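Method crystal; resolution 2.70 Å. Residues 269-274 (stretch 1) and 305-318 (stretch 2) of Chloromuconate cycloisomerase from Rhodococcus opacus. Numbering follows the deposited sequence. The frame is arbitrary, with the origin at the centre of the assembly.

Stretch 1 (269-274) AIKIPK
Stretch 2, residues 305-318: VMGAISAQLYGTMP

The contact is a small, buried, mainly apolar packing of a strand end and the turn after it against one side of a helix, with a single water joining the polar groups; it buries 374 Å², both sides summed.

Residues 269-270 are extended (Ile 270 phi/psi -94/136), Lys 271 remains extended at -158/134, and Ile 272 turns to -68/-57. The helix runs through Thr 316, with i to i+4 bonds such as Ser 310 N to Met 306 O (2.9 Å) and Tyr 314 N to Ser 310 O (2.9 Å); Met 317 leaves it at -74/143. Register is set by CA separations of 6.7 Å for Ile 272 and Ser 310 and 8.5 Å for Ile 270 and Tyr 314, so the chain advancing from 270 to 272 moves back along the helix.

Ile 272 has the largest covered area, 94 Å². Its CA-to-CB bond points toward the helix, and with chi1 m and chi2 t its branched apolar side chain fills the pocket among Met 306, Ile 309 (t, p), Ser 310 and Leu 313 (t, p) as a knob. Ile 272 CB lies 3.7 Å from Met 306 SD, Ile 272 CG1 3.7 Å from Leu 313 CD2, and Ile 272 CD1 4.1 Å from Ile 309 CG2. Flexible, unbranched Met 306 (t, p, p) also lays SD 4.0 Å from Pro 273 CD. Ile 270 (m, m) likewise directs CA-to-CB toward the helix, with Ile 270 CG1 3.9 Å from Met 317 CE (Met 317 m, t, p) and Ile 270 CG2 4.3 Å from Leu 313 CD2. The CA-to-CB bond of Lys 271 points away, and its NZ is bonded elsewhere in the structure.

No direct hydrogen bond crosses the contact. Water 1 accepts from Ile 272 N (2.9 Å), donates to Tyr 314 OH (2.6 Å) and bonds Ser 310 OG (2.5 Å), satisfying a backbone amide beside apolar side chains. Tyr 314, chi1 m, starts sideways, but its length brings Tyr 314 OH 3.0 Å from Ile 270 O.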

# COMPACT_ATOMS: atom_id res chain seq x y z
N ALA A 269 -5.31 -22.69 13.64
CA ALA A 269 -5.37 -23.96 14.34
C ALA A 269 -4.68 -23.72 15.67
O ALA A 269 -3.50 -23.40 15.70
CB ALA A 269 -4.65 -25.02 13.54
N ILE A 270 -5.42 -23.82 16.77
CA ILE A 270 -4.84 -23.58 18.08
C ILE A 270 -4.37 -24.90 18.72
O ILE A 270 -5.08 -25.91 18.66
CB ILE A 270 -5.85 -22.87 18.99
CG1 ILE A 270 -6.38 -21.60 18.30
CG2 ILE A 270 -5.23 -22.57 20.35
CD1 ILE A 270 -5.39 -20.46 18.19
N LYS A 271 -3.17 -24.89 19.30
CA LYS A 271 -2.53 -26.11 19.83
C LYS A 271 -1.53 -25.65 20.85
O LYS A 271 -0.77 -24.74 20.55
CB LYS A 271 -1.72 -26.82 18.76
CG LYS A 271 -2.46 -27.62 17.71
CD LYS A 271 -1.51 -28.61 17.05
CE LYS A 271 -0.93 -28.11 15.74
NZ LYS A 271 -1.54 -28.79 14.56
N ILE A 272 -1.49 -26.29 22.02
CA ILE A 272 -0.57 -25.88 23.08
C ILE A 272 0.93 -26.10 22.79
O ILE A 272 1.70 -25.14 22.82
CB ILE A 272 -0.99 -26.44 24.45
CG1 ILE A 272 -2.28 -25.78 24.89
CG2 ILE A 272 0.08 -26.16 25.50
CD1 ILE A 272 -2.76 -26.23 26.25
N PRO A 273 1.35 -27.35 22.49
CA PRO A 273 2.78 -27.65 22.31
C PRO A 273 3.49 -26.65 21.39
O PRO A 273 4.51 -26.07 21.73
CB PRO A 273 2.77 -29.02 21.63
CG PRO A 273 1.47 -29.62 22.00
CD PRO A 273 0.52 -28.46 22.00
N LYS A 274 2.92 -26.46 20.22
CA LYS A 274 3.49 -25.62 19.19
C LYS A 274 3.62 -24.12 19.57
O LYS A 274 4.42 -23.41 18.96
CB LYS A 274 2.74 -25.90 17.89
CG LYS A 274 2.24 -24.73 17.09
CD LYS A 274 0.73 -24.73 16.97
CE LYS A 274 0.37 -24.11 15.62
NZ LYS A 274 -1.04 -23.72 15.42
N VAL A 305 -2.70 -36.85 28.50
CA VAL A 305 -2.08 -35.84 29.36
C VAL A 305 -2.20 -34.40 28.81
O VAL A 305 -2.79 -33.53 29.48
CB VAL A 305 -0.61 -36.18 29.69
CG1 VAL A 305 0.00 -35.12 30.63
CG2 VAL A 305 -0.50 -37.57 30.29
N MET A 306 -1.66 -34.15 27.61
CA MET A 306 -1.78 -32.85 26.92
C MET A 306 -3.20 -32.63 26.37
O MET A 306 -3.73 -31.51 26.41
CB MET A 306 -0.71 -32.74 25.81
CG MET A 306 -0.80 -31.53 24.86
SD MET A 306 -0.52 -29.90 25.60
CE MET A 306 1.15 -30.03 26.26
N GLY A 307 -3.82 -33.72 25.89
CA GLY A 307 -5.19 -33.69 25.40
C GLY A 307 -6.17 -33.14 26.41
O GLY A 307 -7.00 -32.29 26.07
N ALA A 308 -6.08 -33.63 27.65
CA ALA A 308 -6.86 -33.07 28.77
C ALA A 308 -6.67 -31.54 29.00
O ALA A 308 -7.66 -30.84 29.13
CB ALA A 308 -6.61 -33.85 30.06
N ILE A 309 -5.45 -31.02 29.06
CA ILE A 309 -5.28 -29.58 29.33
C ILE A 309 -5.79 -28.81 28.12
O ILE A 309 -6.54 -27.85 28.27
CB ILE A 309 -3.85 -29.17 29.83
CG1 ILE A 309 -3.77 -27.70 30.18
CG2 ILE A 309 -2.73 -29.44 28.82
CD1 ILE A 309 -4.89 -27.19 31.05
N SER A 310 -5.43 -29.27 26.92
CA SER A 310 -6.00 -28.75 25.68
C SER A 310 -7.51 -28.70 25.68
O SER A 310 -8.08 -27.69 25.34
CB SER A 310 -5.55 -29.58 24.49
OG SER A 310 -4.16 -29.45 24.32
N ALA A 311 -8.16 -29.81 26.04
CA ALA A 311 -9.62 -29.86 26.06
C ALA A 311 -10.19 -28.74 26.93
O ALA A 311 -11.18 -28.08 26.58
CB ALA A 311 -10.12 -31.22 26.52
N GLN A 312 -9.55 -28.51 28.07
CA GLN A 312 -9.98 -27.44 28.95
C GLN A 312 -9.78 -26.07 28.28
O GLN A 312 -10.70 -25.26 28.24
CB GLN A 312 -9.29 -27.53 30.31
CG GLN A 312 -10.00 -28.47 31.26
CD GLN A 312 -9.31 -28.61 32.59
OE1 GLN A 312 -8.80 -27.63 33.15
NE2 GLN A 312 -9.30 -29.82 33.12
N LEU A 313 -8.58 -25.84 27.74
CA LEU A 313 -8.33 -24.63 26.96
C LEU A 313 -9.47 -24.36 25.98
O LEU A 313 -10.14 -23.31 26.05
CB LEU A 313 -7.01 -24.76 26.18
CG LEU A 313 -6.73 -23.64 25.19
CD1 LEU A 313 -6.57 -22.31 25.92
CD2 LEU A 313 -5.48 -23.95 24.39
N TYR A 314 -9.70 -25.34 25.10
CA TYR A 314 -10.69 -25.23 24.03
C TYR A 314 -12.08 -24.97 24.60
O TYR A 314 -12.85 -24.23 24.02
CB TYR A 314 -10.68 -26.48 23.15
CG TYR A 314 -9.33 -26.87 22.56
CD1 TYR A 314 -8.23 -26.01 22.63
CD2 TYR A 314 -9.16 -28.08 21.87
CE1 TYR A 314 -7.01 -26.35 22.08
CE2 TYR A 314 -7.92 -28.43 21.31
CZ TYR A 314 -6.85 -27.56 21.43
OH TYR A 314 -5.60 -27.85 20.90
N GLY A 315 -12.39 -25.56 25.75
CA GLY A 315 -13.62 -25.23 26.44
C GLY A 315 -13.69 -23.81 27.04
O GLY A 315 -14.80 -23.28 27.26
N THR A 316 -12.55 -23.19 27.34
CA THR A 316 -12.60 -21.82 27.82
C THR A 316 -12.74 -20.86 26.66
O THR A 316 -13.15 -19.74 26.83
CB THR A 316 -11.39 -21.37 28.70
OG1 THR A 316 -10.24 -21.11 27.90
CG2 THR A 316 -11.05 -22.38 29.79
N MET A 317 -12.39 -21.30 25.46
CA MET A 317 -12.24 -20.40 24.31
C MET A 317 -13.57 -19.92 23.75
O MET A 317 -14.54 -20.68 23.72
CB MET A 317 -11.46 -21.12 23.24
CG MET A 317 -9.97 -20.94 23.37
SD MET A 317 -9.09 -22.05 22.25
CE MET A 317 -9.52 -21.47 20.62
N PRO A 318 -13.61 -18.64 23.31
CA PRO A 318 -14.88 -18.09 22.85
C PRO A 318 -15.28 -18.64 21.49
O PRO A 318 -16.45 -18.52 21.11
CB PRO A 318 -14.60 -16.59 22.76
CG PRO A 318 -13.14 -16.49 22.48
CD PRO A 318 -12.51 -17.65 23.23
O HOH W 1 -3.44 -28.36 22.21